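Local coordinates for protein blood group a-and b-cleaving endo-beta-galactosidase (Streptococcus pneumoniae, PDB 2YGL) that probably binds blood group A and B carbohydrates through tandem carbohydrate-binding modules of an endo-beta-galactosidase that cleaves these antigens, at residues T63-P68 against W157-V162; K82-I87 against A132-V137; W197-H202 against S252-V257; A260-F265 against V319-D324; G270-A275 against E342-G347. One frame throughout, in Å; residues are numbered along the deposited sequence.

Interaction 1 (T63-P68 against W157-V162); sequences TVADSP and WGDEVV. With CA (calcium ion), chain C.
A65 and D159 meet where the strand ending near V64 passes the loop that carries a calcium ligand. Two backbone hydrogen bonds cross the contact: T63 N gives its proton to V161 O (2.9 Å), and A65 N gives one to D159 O (3.2 Å). D159 O also takes a CA-H...O contact from V64 CA. The apolar packing is light. A65 CB, a lone methyl that fits against the metal-binding side chain, rests 3.9 Å from D159 CB and touches V161 CG2, while T63 CG2 lies beside V161 CB, the two side chains pointing the same way. V64 CG2 meets E160 OE2 at 3.7 Å; that carboxylate oxygen has its hydrogen bond from T35. Water 1 lies within hydrogen-bonding distance of T63 O and E160 OE1. Metal binding falls to D159 alone among the two segments: OD2 stands 2.3 Å from the calcium ion. Waters 2 and 3 are further ligands, and water 2 also lies 2.8 Å from W157 O. The carbonyl oxygens of V102, A152 and H155 complete the calcium site, where strands 60-64 and 160-171 pair in this NPCBM module, probably a beta-sandwich.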
# COMPACT_ATOMS: atom_id res chain seq x y z
N THR A 63 -17.90 23.31 -9.77
CA THR A 63 -17.25 24.26 -10.67
C THR A 63 -18.20 24.80 -11.74
O THR A 63 -19.36 24.37 -11.83
CB THR A 63 -15.99 23.62 -11.34
OG1 THR A 63 -15.23 24.64 -12.02
CG2 THR A 63 -16.38 22.53 -12.35
N VAL A 64 -17.71 25.75 -12.53
CA VAL A 64 -18.35 26.15 -13.78
C VAL A 64 -17.43 25.74 -14.92
O VAL A 64 -16.23 26.02 -14.90
CB VAL A 64 -18.64 27.67 -13.82
CG1 VAL A 64 -19.11 28.10 -15.21
CG2 VAL A 64 -19.69 28.05 -12.78
N ALA A 65 -17.99 25.05 -15.92
CA ALA A 65 -17.22 24.57 -17.06
C ALA A 65 -16.65 25.71 -17.90
O ALA A 65 -17.21 26.81 -17.95
CB ALA A 65 -18.09 23.65 -17.92
N ASP A 66 -15.50 25.45 -18.53
CA ASP A 66 -14.89 26.39 -19.46
C ASP A 66 -14.41 25.63 -20.69
O ASP A 66 -15.09 24.70 -21.14
CB ASP A 66 -13.75 27.16 -18.78
CG ASP A 66 -13.63 28.60 -19.28
OD1 ASP A 66 -14.41 29.00 -20.16
OD2 ASP A 66 -12.76 29.33 -18.77
N SER A 67 -13.25 25.99 -21.24
CA SER A 67 -12.75 25.32 -22.44
C SER A 67 -11.27 24.88 -22.38
O SER A 67 -10.48 25.29 -23.23
CB SER A 67 -13.00 26.19 -23.68
OG SER A 67 -14.38 26.20 -24.01
N PRO A 68 -10.90 24.04 -21.40
CA PRO A 68 -11.74 23.52 -20.31
C PRO A 68 -11.52 24.23 -18.97
O PRO A 68 -10.55 24.96 -18.80
CB PRO A 68 -11.27 22.07 -20.19
CG PRO A 68 -9.82 22.09 -20.65
CD PRO A 68 -9.60 23.35 -21.45
N TRP A 157 -22.85 29.68 -19.50
CA TRP A 157 -24.09 29.97 -18.76
C TRP A 157 -24.74 28.72 -18.18
O TRP A 157 -25.04 27.77 -18.90
CB TRP A 157 -25.10 30.71 -19.65
CG TRP A 157 -24.57 31.92 -20.38
CD1 TRP A 157 -23.65 32.82 -19.93
CD2 TRP A 157 -24.97 32.37 -21.69
NE1 TRP A 157 -23.43 33.79 -20.88
CE2 TRP A 157 -24.23 33.54 -21.97
CE3 TRP A 157 -25.87 31.88 -22.65
CZ2 TRP A 157 -24.36 34.24 -23.17
CZ3 TRP A 157 -26.00 32.58 -23.85
CH2 TRP A 157 -25.25 33.75 -24.10
N GLY A 158 -24.95 28.72 -16.86
CA GLY A 158 -25.63 27.63 -16.16
C GLY A 158 -24.88 26.31 -16.08
O GLY A 158 -25.45 25.31 -15.62
N ASP A 159 -23.62 26.29 -16.51
CA ASP A 159 -22.83 25.06 -16.53
C ASP A 159 -22.26 24.70 -15.16
O ASP A 159 -21.04 24.67 -14.97
CB ASP A 159 -21.71 25.15 -17.57
CG ASP A 159 -22.24 25.24 -18.99
OD1 ASP A 159 -23.45 25.04 -19.21
OD2 ASP A 159 -21.42 25.50 -19.89
N GLU A 160 -23.16 24.41 -14.22
CA GLU A 160 -22.79 24.06 -12.86
C GLU A 160 -22.39 22.59 -12.79
O GLU A 160 -23.17 21.75 -12.34
CB GLU A 160 -23.96 24.35 -11.91
CG GLU A 160 -24.42 25.80 -11.87
CD GLU A 160 -23.50 26.69 -11.05
OE1 GLU A 160 -23.13 26.30 -9.93
OE2 GLU A 160 -23.16 27.79 -11.54
N VAL A 161 -21.17 22.29 -13.25
CA VAL A 161 -20.65 20.93 -13.22
C VAL A 161 -20.26 20.56 -11.79
O VAL A 161 -19.50 21.29 -11.14
CB VAL A 161 -19.46 20.73 -14.19
CG1 VAL A 161 -18.75 19.40 -13.93
CG2 VAL A 161 -19.92 20.80 -15.63
N VAL A 162 -20.78 19.44 -11.32
CA VAL A 162 -20.38 18.90 -10.03
C VAL A 162 -19.76 17.52 -10.16
O VAL A 162 -20.25 16.67 -10.91
CB VAL A 162 -21.54 18.86 -8.99
CG1 VAL A 162 -21.85 20.26 -8.48
CG2 VAL A 162 -22.79 18.19 -9.57
CA CA C . -22.35 25.48 -22.00
O HOH W 1 -21.24 23.81 -9.67
O HOH W 2 -24.27 26.79 -21.44
O HOH W 3 -23.01 25.88 -24.13

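Interaction 2 (K82-I87 against A132-V137); sequences KFETYI and AQFISV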
# COMPACT_ATOMS: atom_id res chain seq x y z
N LYS A 82 -7.83 3.85 -7.14
CA LYS A 82 -9.05 4.16 -7.89
C LYS A 82 -9.50 5.60 -7.67
O LYS A 82 -9.24 6.20 -6.62
CB LYS A 82 -10.18 3.21 -7.48
CG LYS A 82 -10.01 1.76 -7.94
CD LYS A 82 -10.97 0.83 -7.20
CE LYS A 82 -12.26 0.59 -7.98
NZ LYS A 82 -12.08 -0.41 -9.07
N PHE A 83 -10.18 6.14 -8.68
CA PHE A 83 -10.89 7.40 -8.55
C PHE A 83 -12.37 7.16 -8.85
O PHE A 83 -12.70 6.55 -9.87
CB PHE A 83 -10.31 8.47 -9.48
CG PHE A 83 -11.16 9.72 -9.57
CD1 PHE A 83 -11.20 10.63 -8.52
CD2 PHE A 83 -11.91 9.98 -10.72
CE1 PHE A 83 -11.99 11.77 -8.60
CE2 PHE A 83 -12.70 11.13 -10.81
CZ PHE A 83 -12.73 12.03 -9.75
N GLU A 84 -13.24 7.64 -7.96
CA GLU A 84 -14.68 7.47 -8.14
C GLU A 84 -15.46 8.75 -7.87
O GLU A 84 -15.17 9.47 -6.92
CB GLU A 84 -15.20 6.31 -7.28
CG GLU A 84 -14.71 4.94 -7.76
CD GLU A 84 -15.32 3.77 -7.02
OE1 GLU A 84 -15.90 3.97 -5.93
OE2 GLU A 84 -15.23 2.64 -7.53
N THR A 85 -16.43 9.03 -8.74
CA THR A 85 -17.28 10.22 -8.64
C THR A 85 -18.54 10.09 -9.50
O THR A 85 -18.57 9.31 -10.46
CB THR A 85 -16.52 11.52 -9.02
OG1 THR A 85 -17.27 12.67 -8.60
CG2 THR A 85 -16.27 11.60 -10.52
N TYR A 86 -19.57 10.86 -9.14
CA TYR A 86 -20.75 11.04 -9.98
C TYR A 86 -20.65 12.41 -10.64
O TYR A 86 -20.32 13.40 -9.99
CB TYR A 86 -22.03 10.97 -9.14
CG TYR A 86 -22.30 9.62 -8.51
CD1 TYR A 86 -21.74 9.28 -7.28
CD2 TYR A 86 -23.12 8.69 -9.15
CE1 TYR A 86 -21.99 8.05 -6.69
CE2 TYR A 86 -23.37 7.44 -8.57
CZ TYR A 86 -22.80 7.13 -7.34
OH TYR A 86 -23.05 5.91 -6.75
N ILE A 87 -20.92 12.46 -11.94
CA ILE A 87 -20.87 13.73 -12.67
C ILE A 87 -22.21 14.10 -13.29
O ILE A 87 -23.01 13.24 -13.66
CB ILE A 87 -19.77 13.75 -13.78
CG1 ILE A 87 -19.91 12.55 -14.73
CG2 ILE A 87 -18.38 13.81 -13.14
CD1 ILE A 87 -19.14 12.69 -16.04
N ALA A 132 -27.12 11.50 -13.79
CA ALA A 132 -25.71 11.44 -13.42
C ALA A 132 -24.99 10.22 -14.00
O ALA A 132 -25.57 9.15 -14.11
CB ALA A 132 -25.56 11.46 -11.91
N GLN A 133 -23.72 10.41 -14.37
CA GLN A 133 -22.85 9.30 -14.76
C GLN A 133 -21.87 9.01 -13.64
O GLN A 133 -21.29 9.93 -13.06
CB GLN A 133 -22.09 9.62 -16.05
CG GLN A 133 -22.95 9.65 -17.32
CD GLN A 133 -23.38 8.26 -17.78
OE1 GLN A 133 -22.77 7.25 -17.43
NE2 GLN A 133 -24.43 8.21 -18.59
N PHE A 134 -21.69 7.72 -13.33
CA PHE A 134 -20.74 7.27 -12.33
C PHE A 134 -19.41 6.92 -12.98
O PHE A 134 -19.36 6.15 -13.95
CB PHE A 134 -21.29 6.07 -11.55
CG PHE A 134 -20.34 5.52 -10.51
CD1 PHE A 134 -20.02 6.27 -9.37
CD2 PHE A 134 -19.79 4.25 -10.65
CE1 PHE A 134 -19.15 5.76 -8.41
CE2 PHE A 134 -18.93 3.73 -9.69
CZ PHE A 134 -18.60 4.49 -8.56
N ILE A 135 -18.33 7.50 -12.46
CA ILE A 135 -16.98 7.24 -12.96
C ILE A 135 -16.23 6.37 -11.96
O ILE A 135 -16.22 6.65 -10.76
CB ILE A 135 -16.18 8.56 -13.19
CG1 ILE A 135 -16.91 9.49 -14.17
CG2 ILE A 135 -14.77 8.25 -13.71
CD1 ILE A 135 -16.31 10.88 -14.26
N SER A 136 -15.61 5.31 -12.47
CA SER A 136 -14.68 4.50 -11.69
C SER A 136 -13.50 4.12 -12.57
O SER A 136 -13.62 3.27 -13.47
CB SER A 136 -15.38 3.26 -11.13
OG SER A 136 -14.57 2.62 -10.16
N VAL A 137 -12.36 4.77 -12.34
CA VAL A 137 -11.15 4.53 -13.12
C VAL A 137 -10.00 4.04 -12.25
O VAL A 137 -9.85 4.47 -11.10
CB VAL A 137 -10.71 5.77 -13.95
CG1 VAL A 137 -11.65 6.02 -15.11
CG2 VAL A 137 -10.58 7.01 -13.06
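Y86 and F134 make the main aromatic contact of this antiparallel strand pair. F134 CD1 sits over the centre of the Y86 ring, 3.5 Å above its plane, and the ring planes are inclined at an oblique 46°. F134 CG is anti to the backbone N (chi1 179°), which carries the ring over to Y86. The far rim of the F134 ring, at CZ, reaches E84 CD at 3.7 Å, with E84 OE1 at the ring edge. E84 OE2 accepts a 2.7 Å hydrogen bond from S136 OG on its anti side, close to the carboxylate plane; a short serine hydroxyl and an extended glutamate span neighbouring strands well here. On the other face I135 CD1 packs against both I87 CG2 and I87 CD1, 3.8 Å from each, and T85 CG2 lies alongside I135, while F83 CB meets V137 CG2. Branched aliphatic and aromatic groups suit this buried face, where Y116, I106 and I108 cover them.

Six backbone hydrogen bonds set this register, in the pairs F83 with V137, T85 with I135 and I87 with Q133; the straightest, I135 N to T85 O, measures 2.7 Å. Further out, K55 makes a cation-pi contact with Y86, and T85 OG1 is hydrogen-bonded to A164 O on strand 160-171. Alternating faces, one packed against the opposing sheet, are typical of a beta-sandwich, here the first NPCBM module.

Interaction 3 (W197-H202 against S252-V257); sequences WVDATH and SIKYDV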
# COMPACT_ATOMS: atom_id res chain seq x y z
N TRP A 197 6.71 -23.41 18.58
CA TRP A 197 6.99 -24.23 17.41
C TRP A 197 6.61 -25.68 17.68
O TRP A 197 6.50 -26.08 18.84
CB TRP A 197 8.46 -24.13 16.99
CG TRP A 197 9.47 -24.35 18.09
CD1 TRP A 197 9.65 -25.50 18.81
CD2 TRP A 197 10.44 -23.42 18.56
NE1 TRP A 197 10.67 -25.33 19.72
CE2 TRP A 197 11.18 -24.06 19.59
CE3 TRP A 197 10.77 -22.10 18.22
CZ2 TRP A 197 12.21 -23.43 20.28
CZ3 TRP A 197 11.80 -21.46 18.91
CH2 TRP A 197 12.51 -22.13 19.93
N VAL A 198 6.38 -26.45 16.62
CA VAL A 198 6.18 -27.89 16.74
C VAL A 198 7.50 -28.54 17.16
O VAL A 198 7.55 -29.32 18.11
CB VAL A 198 5.66 -28.51 15.42
CG1 VAL A 198 5.66 -30.04 15.48
CG2 VAL A 198 4.26 -27.99 15.10
N ASP A 199 8.57 -28.20 16.44
CA ASP A 199 9.93 -28.57 16.81
C ASP A 199 10.94 -27.65 16.14
O ASP A 199 10.63 -26.96 15.16
CB ASP A 199 10.23 -30.05 16.51
CG ASP A 199 9.65 -30.52 15.19
OD1 ASP A 199 9.84 -29.83 14.17
OD2 ASP A 199 9.01 -31.60 15.19
N ALA A 200 12.15 -27.63 16.70
CA ALA A 200 13.22 -26.76 16.22
C ALA A 200 14.58 -27.44 16.40
O ALA A 200 15.05 -27.61 17.53
CB ALA A 200 13.18 -25.43 16.95
N THR A 201 15.18 -27.85 15.29
CA THR A 201 16.51 -28.46 15.32
C THR A 201 17.57 -27.39 15.04
O THR A 201 17.26 -26.32 14.51
CB THR A 201 16.65 -29.61 14.30
OG1 THR A 201 16.38 -29.13 12.98
CG2 THR A 201 15.69 -30.75 14.64
N HIS A 202 18.81 -27.69 15.43
CA HIS A 202 19.94 -26.79 15.25
C HIS A 202 21.21 -27.58 14.93
O HIS A 202 21.23 -28.81 15.07
CB HIS A 202 20.15 -25.92 16.50
CG HIS A 202 20.39 -26.71 17.74
ND1 HIS A 202 19.42 -26.92 18.69
CD2 HIS A 202 21.50 -27.35 18.19
CE1 HIS A 202 19.91 -27.66 19.67
NE2 HIS A 202 21.17 -27.94 19.39
N SER A 252 15.96 -26.99 11.07
CA SER A 252 14.61 -26.55 10.73
C SER A 252 13.78 -26.17 11.94
O SER A 252 13.80 -26.86 12.96
CB SER A 252 13.89 -27.64 9.92
OG SER A 252 12.62 -27.20 9.48
N ILE A 253 13.07 -25.05 11.83
CA ILE A 253 12.07 -24.65 12.82
C ILE A 253 10.70 -24.79 12.14
O ILE A 253 10.47 -24.22 11.07
CB ILE A 253 12.28 -23.20 13.32
CG1 ILE A 253 13.75 -22.94 13.67
CG2 ILE A 253 11.37 -22.91 14.52
CD1 ILE A 253 14.12 -21.46 13.77
N LYS A 254 9.82 -25.57 12.77
CA LYS A 254 8.53 -25.91 12.18
C LYS A 254 7.36 -25.34 12.96
O LYS A 254 7.29 -25.47 14.19
CB LYS A 254 8.39 -27.44 12.05
CG LYS A 254 7.08 -27.90 11.41
CD LYS A 254 7.18 -29.33 10.87
CE LYS A 254 6.85 -30.36 11.93
NZ LYS A 254 6.85 -31.74 11.34
N TYR A 255 6.43 -24.70 12.25
CA TYR A 255 5.21 -24.17 12.84
C TYR A 255 3.97 -24.79 12.23
O TYR A 255 3.88 -24.96 11.01
CB TYR A 255 5.16 -22.64 12.69
CG TYR A 255 6.24 -21.93 13.46
CD1 TYR A 255 6.05 -21.58 14.80
CD2 TYR A 255 7.46 -21.61 12.86
CE1 TYR A 255 7.05 -20.92 15.52
CE2 TYR A 255 8.46 -20.96 13.57
CZ TYR A 255 8.25 -20.62 14.89
OH TYR A 255 9.25 -19.97 15.59
N ASP A 256 3.03 -25.16 13.09
CA ASP A 256 1.71 -25.60 12.66
C ASP A 256 0.81 -24.38 12.57
O ASP A 256 0.41 -23.82 13.60
CB ASP A 256 1.15 -26.64 13.65
CG ASP A 256 -0.25 -27.12 13.27
OD1 ASP A 256 -0.74 -26.83 12.16
OD2 ASP A 256 -0.87 -27.80 14.11
N VAL A 257 0.52 -23.95 11.35
CA VAL A 257 -0.31 -22.77 11.11
C VAL A 257 -1.72 -23.12 10.60
O VAL A 257 -2.43 -22.26 10.08
CB VAL A 257 0.38 -21.75 10.15
CG1 VAL A 257 1.62 -21.16 10.80
CG2 VAL A 257 0.70 -22.38 8.80
O HOH W 4 8.67 -33.09 12.96
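W197 to T201 run nearly antiparallel to S252 to D256, their end-to-end directions 160° apart, joined by the backbone hydrogen bonds V198 N to K254 O (2.8 Å), K254 N to D199 O and T201 N to S252 O. T201 adds a side-chain bond: its OG1, between the backbone N and the carbonyl carbon (chi1 58°), accepts from S252 N at 2.9 Å, in place of a strand carbonyl. W197 carries the apolar side. Its CB stands over the face of the Y255 ring in a CH-pi contact, 4.2 Å from the centroid. Its indole edge, at CE3, faces Y255 OH at 3.7 Å, and I253 CG2 touches the same carbon. A200 CB, a compact methyl, lies over the centre of one indole face and also meets I253 CG2 at 3.9 Å. V198 CG1 packs on K254 CE, and water 4 links D199 OD2 to K254 NZ, whose charges are 4.4 Å apart, too far for a salt bridge. Strand 199-200 forms one border of a five-stranded antiparallel sheet, with 251-256 next to it and 327-334 beyond; L243 of strand 242-244 meets W197 and Y255, and K213 makes a cation-pi contact with the indole.

Interaction 4 (A260-F265 against V319-D324); sequences ANVTRF and VEIPKD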
# COMPACT_ATOMS: atom_id res chain seq x y z
N ALA A 260 -4.89 -21.02 11.65
CA ALA A 260 -4.97 -19.61 11.29
C ALA A 260 -4.80 -19.36 9.80
O ALA A 260 -4.21 -20.17 9.08
CB ALA A 260 -3.96 -18.79 12.08
N ASN A 261 -5.31 -18.22 9.35
CA ASN A 261 -5.22 -17.80 7.96
C ASN A 261 -3.98 -16.92 7.73
O ASN A 261 -4.09 -15.72 7.46
CB ASN A 261 -6.52 -17.07 7.57
CG ASN A 261 -6.53 -16.65 6.11
OD1 ASN A 261 -5.96 -17.31 5.25
ND2 ASN A 261 -7.19 -15.53 5.84
N VAL A 262 -2.81 -17.54 7.86
CA VAL A 262 -1.53 -16.85 7.70
C VAL A 262 -1.29 -16.54 6.22
O VAL A 262 -1.36 -17.42 5.38
CB VAL A 262 -0.35 -17.70 8.26
CG1 VAL A 262 0.98 -16.99 8.07
CG2 VAL A 262 -0.58 -18.03 9.74
N THR A 263 -0.99 -15.27 5.93
CA THR A 263 -0.85 -14.83 4.54
C THR A 263 0.54 -14.32 4.18
O THR A 263 0.85 -14.16 3.00
CB THR A 263 -1.86 -13.71 4.21
OG1 THR A 263 -1.69 -12.63 5.13
CG2 THR A 263 -3.30 -14.23 4.29
N ARG A 264 1.38 -14.07 5.18
CA ARG A 264 2.65 -13.37 4.96
C ARG A 264 3.69 -13.70 6.03
O ARG A 264 3.35 -13.83 7.21
CB ARG A 264 2.38 -11.86 4.93
CG ARG A 264 3.38 -11.02 4.15
CD ARG A 264 2.91 -9.57 4.15
NE ARG A 264 3.92 -8.64 3.64
CZ ARG A 264 3.87 -7.32 3.78
NH1 ARG A 264 2.85 -6.75 4.42
NH2 ARG A 264 4.83 -6.56 3.28
N PHE A 265 4.94 -13.84 5.61
CA PHE A 265 6.06 -14.01 6.53
C PHE A 265 7.10 -12.91 6.28
O PHE A 265 7.55 -12.72 5.15
CB PHE A 265 6.69 -15.40 6.38
CG PHE A 265 8.00 -15.56 7.11
CD1 PHE A 265 8.05 -15.65 8.50
CD2 PHE A 265 9.20 -15.62 6.40
CE1 PHE A 265 9.26 -15.80 9.17
CE2 PHE A 265 10.42 -15.76 7.06
CZ PHE A 265 10.45 -15.86 8.44
N VAL A 319 7.54 -12.81 2.00
CA VAL A 319 6.92 -13.78 1.10
C VAL A 319 5.46 -14.07 1.48
O VAL A 319 5.12 -14.16 2.66
CB VAL A 319 7.78 -15.09 1.02
CG1 VAL A 319 7.88 -15.80 2.38
CG2 VAL A 319 7.25 -16.04 -0.06
N GLU A 320 4.61 -14.19 0.46
CA GLU A 320 3.22 -14.56 0.65
C GLU A 320 3.11 -16.03 1.04
O GLU A 320 3.78 -16.88 0.46
CB GLU A 320 2.40 -14.32 -0.63
CG GLU A 320 2.10 -12.85 -0.92
CD GLU A 320 1.21 -12.66 -2.14
OE1 GLU A 320 1.04 -13.62 -2.94
OE2 GLU A 320 0.66 -11.55 -2.31
N ILE A 321 2.26 -16.31 2.02
CA ILE A 321 1.95 -17.69 2.40
C ILE A 321 0.68 -18.11 1.66
O ILE A 321 -0.34 -17.43 1.77
CB ILE A 321 1.75 -17.84 3.94
CG1 ILE A 321 2.93 -17.24 4.73
CG2 ILE A 321 1.49 -19.29 4.32
CD1 ILE A 321 4.31 -17.80 4.38
N PRO A 322 0.74 -19.22 0.90
CA PRO A 322 -0.43 -19.65 0.14
C PRO A 322 -1.62 -19.97 1.04
O PRO A 322 -1.44 -20.49 2.15
CB PRO A 322 0.06 -20.93 -0.56
CG PRO A 322 1.54 -20.80 -0.60
CD PRO A 322 1.90 -20.11 0.68
N LYS A 323 -2.81 -19.64 0.56
CA LYS A 323 -4.06 -19.95 1.26
C LYS A 323 -4.11 -21.43 1.65
O LYS A 323 -3.65 -22.29 0.89
CB LYS A 323 -5.26 -19.59 0.36
CG LYS A 323 -6.63 -19.78 0.98
CD LYS A 323 -7.73 -19.40 -0.01
CE LYS A 323 -9.09 -19.94 0.41
NZ LYS A 323 -9.23 -21.40 0.20
N ASP A 324 -4.63 -21.69 2.85
CA ASP A 324 -4.80 -23.05 3.40
C ASP A 324 -3.51 -23.80 3.76
O ASP A 324 -3.50 -25.03 3.82
CB ASP A 324 -5.70 -23.91 2.49
CG ASP A 324 -7.11 -23.35 2.34
OD1 ASP A 324 -7.64 -22.75 3.30
OD2 ASP A 324 -7.69 -23.51 1.24
O HOH W 5 -5.20 -19.74 4.74
O HOH W 6 -2.46 -20.01 5.26
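A classic beta bulge, in which T263 and R264 both face M351, marks the start of strand 262-271 where I321 and V319 come alongside it. Across this contact the strands are antiparallel. F265 N bonds to V319 O at 3.0 Å, and V319 N returns a bond to F265 O. At the bulge itself the geometry changes: I321 N donates to T263 O at 2.8 Å, but from above the carbonyl plane, 67° out of it, as the T263 peptide has turned with the irregular backbone.

I321 supplies most of the side-chain contact. Its CG1 lies beside the backbone N, anti to the carbonyl carbon (chi1 -52°), and touches V262 CG1 at 3.9 Å, the two side chains slanting across one another. CD1 reaches on to F265 CB, also 3.9 Å away, and I321 CB sits 3.5 Å from V262 O. The branched isoleucine offers CG1 to V262 and CD1 to F265, and so touches both. V319 CG1 lies at the edge of the F265 ring, near its plane.

Beyond I321 the two segments are joined by water. Water 6 donates to V262 O and, weakly, to P322 O, while water 5 donates to N261 OD1 and accepts from D324 N (2.8 Å). K323 and D324 form a salt bridge within the loop after strand 315-320. R264 NH2 forms a salt bridge with D318 of strand 315-320, and NH1 is hydrogen-bonded to T174. The arrangement is a classic beta bulge against strand 343-352 beside a regular antiparallel pairing with 315-320, within a sheet of the second NPCBM module.

Interaction 5 (G270-A275 against E342-G347); sequences GIDRSA and ELVLGG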
# COMPACT_ATOMS: atom_id res chain seq x y z
N GLY A 270 20.30 -12.97 8.43
CA GLY A 270 21.76 -12.92 8.30
C GLY A 270 22.46 -13.57 9.46
O GLY A 270 21.84 -14.24 10.29
N ILE A 271 23.78 -13.37 9.54
CA ILE A 271 24.59 -13.93 10.60
C ILE A 271 24.75 -12.91 11.73
O ILE A 271 25.13 -11.76 11.49
CB ILE A 271 25.97 -14.38 10.07
CG1 ILE A 271 25.79 -15.49 9.03
CG2 ILE A 271 26.87 -14.86 11.20
CD1 ILE A 271 26.84 -15.51 7.95
N ASP A 272 24.45 -13.33 12.96
CA ASP A 272 24.53 -12.44 14.11
C ASP A 272 25.96 -11.92 14.30
O ASP A 272 26.93 -12.66 14.10
CB ASP A 272 24.04 -13.12 15.39
CG ASP A 272 23.74 -12.13 16.51
OD1 ASP A 272 24.67 -11.77 17.26
OD2 ASP A 272 22.58 -11.68 16.62
N ARG A 273 26.06 -10.65 14.67
CA ARG A 273 27.35 -9.97 14.82
C ARG A 273 28.26 -10.62 15.88
O ARG A 273 29.48 -10.46 15.83
CB ARG A 273 27.15 -8.48 15.13
CG ARG A 273 26.30 -7.71 14.10
CD ARG A 273 26.82 -7.84 12.67
NE ARG A 273 28.12 -7.19 12.49
CZ ARG A 273 28.97 -7.46 11.51
NH1 ARG A 273 28.69 -8.38 10.59
NH2 ARG A 273 30.12 -6.81 11.44
N SER A 274 27.66 -11.36 16.81
CA SER A 274 28.39 -12.00 17.90
C SER A 274 29.05 -13.32 17.49
O SER A 274 29.80 -13.90 18.27
CB SER A 274 27.45 -12.25 19.08
OG SER A 274 26.46 -13.22 18.76
N ALA A 275 28.77 -13.77 16.27
CA ALA A 275 29.28 -15.06 15.79
C ALA A 275 30.79 -15.06 15.62
O ALA A 275 31.40 -14.02 15.33
CB ALA A 275 28.61 -15.44 14.47
N GLU A 342 25.79 -18.99 12.97
CA GLU A 342 24.82 -18.42 13.90
C GLU A 342 23.80 -17.57 13.16
O GLU A 342 23.82 -16.33 13.23
CB GLU A 342 25.53 -17.59 14.97
CG GLU A 342 26.46 -18.37 15.90
CD GLU A 342 25.76 -18.90 17.14
OE1 GLU A 342 24.92 -18.17 17.72
OE2 GLU A 342 26.06 -20.04 17.55
N LEU A 343 22.90 -18.23 12.43
CA LEU A 343 21.88 -17.54 11.65
C LEU A 343 20.78 -17.00 12.57
O LEU A 343 20.28 -17.71 13.44
CB LEU A 343 21.29 -18.48 10.58
CG LEU A 343 20.38 -17.90 9.49
CD1 LEU A 343 20.46 -18.72 8.21
CD2 LEU A 343 18.93 -17.80 9.95
N VAL A 344 20.43 -15.73 12.37
CA VAL A 344 19.35 -15.11 13.13
C VAL A 344 18.27 -14.54 12.21
O VAL A 344 18.56 -14.06 11.10
CB VAL A 344 19.87 -14.01 14.11
CG1 VAL A 344 20.61 -14.64 15.28
CG2 VAL A 344 20.74 -12.99 13.40
N LEU A 345 17.03 -14.60 12.67
CA LEU A 345 15.91 -14.02 11.96
C LEU A 345 15.44 -12.79 12.74
O LEU A 345 14.81 -12.91 13.79
CB LEU A 345 14.78 -15.05 11.82
CG LEU A 345 15.15 -16.44 11.25
CD1 LEU A 345 13.96 -17.38 11.32
CD2 LEU A 345 15.65 -16.34 9.82
N GLY A 346 15.78 -11.61 12.23
CA GLY A 346 15.48 -10.35 12.90
C GLY A 346 14.09 -9.83 12.61
O GLY A 346 13.75 -9.53 11.47
N GLY A 347 13.28 -9.73 13.67
CA GLY A 347 11.93 -9.18 13.57
C GLY A 347 10.89 -10.13 13.00
O GLY A 347 9.80 -9.70 12.61
O HOH W 7 26.78 -15.88 18.29
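D272 CG is anti to its backbone N (chi1 -164°), and this brings the carboxylate up against V344. V344 CG1 is anti to its carbonyl carbon (chi1 -71°), which sets CG2 between N and C, 3.5 Å from G270 O. The side chains slant across one another: D272 CB and OD2 are each 3.8 Å from V344 CG1. A275 CB packs against E342 CB at 3.8 Å, its methyl fitting beside the bent glutamate chain. The backbone pairing is antiparallel: V344 N donates to G270 O (2.9 Å), D272 N to E342 O (3.1 Å), and G270 N to V344 O only weakly. G270 has a very extended backbone (phi -176°), readily adopted by a residue without a side chain. Beyond it the chain makes a type I turn from D272 to A275. D272 OD1 accepts from S274 N, an Asx turn, and from S274 OG (2.7 Å), the two donors arriving from opposite faces of the carboxylate plane. Water 7 links S274 OG to E342 OE1. With K229 N and T218 hydrogen-bonded to D272 OD2 and E342 OE2 respectively, both buried carboxylates have polar partners, expected to stabilise their negative charges and fix the turn against the strand.

How the interactions relate
The five contacts fall into two groups, one for each NPCBM module. Interactions 1 and 2 share a sheet in the first module, their centres about 17 Å apart; interaction 2 is nested within the chain loop that interaction 1 closes, and V162 O touches I87 CG2 at 4.1 Å. Interactions 3, 4 and 5 lie in the second module: V257 CB meets V262 CG2 at 3.9 Å between 3 and 4, while 4 and 5 both use strand 262-271, their segments alternating along the chain. Of the five, interaction 1 contains D159, one of the calcium ligands. Centres of interactions 1 and 3 lie about 66 Å apart, on opposite sides of the chain's centre, as expected of tandem modules.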